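Local coordinates for HNH endonuclease (PDB 4H9D), which probably acts as a metal-dependent nicking endonuclease of the HNH family, cutting nucleic acid, and binds a zinc ion, at residues Cys76-Arg79 with Lys80-Leu83. Numbering follows the deposited sequence.
Sequences CNNR and KKYL. With ZN (zinc ion), chain D.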
loop_
_atom_site.group_PDB
_atom_site.type_symbol
_atom_site.label_atom_id
_atom_site.label_comp_id
_atom_site.label_asym_id
_atom_site.label_seq_id
_atom_site.Cartn_x
_atom_site.Cartn_y
_atom_site.Cartn_z
ATOM N N CYS A 76 5.502 9.411 12.061
ATOM C CA CYS A 76 6.341 10.049 11.053
ATOM C C CYS A 76 7.082 9.024 10.205
ATOM O O CYS A 76 7.196 9.174 8.985
ATOM C CB CYS A 76 7.371 10.982 11.707
ATOM S SG CYS A 76 6.800 12.674 12.015
ATOM N N ASN A 77 7.591 7.980 10.845
ATOM C CA ASN A 77 8.342 6.980 10.108
ATOM C C ASN A 77 7.555 6.315 8.986
ATOM O O ASN A 77 8.115 6.066 7.913
ATOM C CB ASN A 77 8.887 5.915 11.051
ATOM C CG ASN A 77 9.732 4.901 10.330
ATOM O OD1 ASN A 77 10.690 5.253 9.637
ATOM N ND2 ASN A 77 9.381 3.632 10.476
ATOM N N ASN A 78 6.274 6.022 9.227
ATOM C CA ASN A 78 5.422 5.379 8.219
ATOM C C ASN A 78 4.939 6.375 7.180
ATOM O O ASN A 78 5.121 6.172 5.980
ATOM C CB ASN A 78 4.208 4.741 8.881
ATOM C CG ASN A 78 4.596 3.737 9.936
ATOM O OD1 ASN A 78 5.223 2.718 9.636
ATOM N ND2 ASN A 78 4.239 4.020 11.184
ATOM N N ARG A 79 4.309 7.445 7.658
ATOM C CA ARG A 79 3.792 8.491 6.797
ATOM C C ARG A 79 4.819 8.964 5.785
ATOM O O ARG A 79 4.462 9.384 4.690
ATOM C CB ARG A 79 3.328 9.679 7.635
ATOM C CG ARG A 79 1.931 9.532 8.185
ATOM C CD ARG A 79 1.676 10.504 9.327
ATOM N NE ARG A 79 0.292 10.455 9.792
ATOM C CZ ARG A 79 -0.735 10.975 9.124
ATOM N NH1 ARG A 79 -0.530 11.588 7.961
ATOM N NH2 ARG A 79 -1.969 10.877 9.608
ATOM N N LYS A 80 6.093 8.906 6.143
ATOM C CA LYS A 80 7.117 9.349 5.222
ATOM C C LYS A 80 7.244 8.308 4.113
ATOM O O LYS A 80 7.788 8.590 3.047
ATOM C CB LYS A 80 8.457 9.533 5.950
ATOM C CG LYS A 80 9.546 10.149 5.075
ATOM C CD LYS A 80 10.875 10.298 5.792
ATOM C CE LYS A 80 11.942 10.868 4.856
ATOM N NZ LYS A 80 11.517 12.171 4.235
ATOM N N LYS A 81 6.723 7.110 4.367
ATOM C CA LYS A 81 6.783 6.025 3.388
ATOM C C LYS A 81 5.571 5.889 2.475
ATOM O O LYS A 81 5.725 5.583 1.294
ATOM C CB LYS A 81 7.031 4.681 4.085
ATOM C CG LYS A 81 8.507 4.273 4.132
ATOM C CD LYS A 81 8.721 2.865 4.706
ATOM C CE LYS A 81 8.403 2.784 6.201
ATOM N NZ LYS A 81 6.993 3.167 6.516
ATOM N N TYR A 82 4.370 6.106 2.998
ATOM C CA TYR A 82 3.184 5.974 2.160
ATOM C C TYR A 82 2.542 7.279 1.682
ATOM O O TYR A 82 1.514 7.246 1.014
ATOM C CB TYR A 82 2.138 5.101 2.860
ATOM C CG TYR A 82 1.403 5.743 4.018
ATOM C CD1 TYR A 82 0.480 6.778 3.807
ATOM C CD2 TYR A 82 1.598 5.287 5.324
ATOM C CE1 TYR A 82 -0.234 7.340 4.874
ATOM C CE2 TYR A 82 0.890 5.837 6.404
ATOM C CZ TYR A 82 -0.022 6.862 6.175
ATOM O OH TYR A 82 -0.706 7.408 7.238
ATOM N N LEU A 83 3.118 8.426 2.028
ATOM C CA LEU A 83 2.563 9.696 1.565
ATOM C C LEU A 83 3.476 10.165 0.442
ATOM O O LEU A 83 4.691 10.001 0.541
ATOM C CB LEU A 83 2.568 10.745 2.678
ATOM C CG LEU A 83 1.637 10.695 3.895
ATOM C CD1 LEU A 83 1.762 12.013 4.653
ATOM C CD2 LEU A 83 0.206 10.497 3.474
HETATM ZN ZN ZN D . 7.423 12.482 14.471
#
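Arg79 and Tyr82 pack side by side on the last turns of helix 74-82, the helix that follows the two-stranded antiparallel sheet in this HNH (His-Me finger) nuclease domain. The ring of Tyr82 covers the backbone of Arg79. Arg79 CA lies 4.2 Å from the ring centroid, over the face but offset toward the rim, in a CH-pi contact. Tyr82 CG sits between its own backbone N and carbonyl carbon (chi1 74°), which turns the ring back along the helix. Tyr82 OH then reaches Arg79 CG at 3.5 Å and stands over the centre of one guanidinium face. The two planes are 42° apart, so this is not a parallel stack. Replacing the tyrosine with alanine would probably uncover Arg79 CA and CG and leave the guanidinium freer to swing.

Backbone bonds hold the turns. Lys80 N donates to Cys76 O and Tyr82 N to Asn78 O, both at 3.1 Å. Leu83 N reaches Arg79 O only weakly, and Leu83 is the first residue to leave helical geometry.

The contact of Lys81 is polar and weak. Lys81 bends at chi3 and chi4 and folds back along the helix. Its NZ makes a weak bond to Asn77 O at 3.4 Å. A magnesium ion lies about 5 Å from the Lys81 side chain.

Around this turn, Trp88 and Tyr91 of helix 85-92 pack on Arg79. Ile37 of the second subunit and Arg35 of the third pack on Tyr82.

The start of 76-79 is tied to metal. Cys38, Cys41 and Cys73 complete a four-cysteine zinc site, and Cys76 SG binds the zinc ion at 2.5 Å.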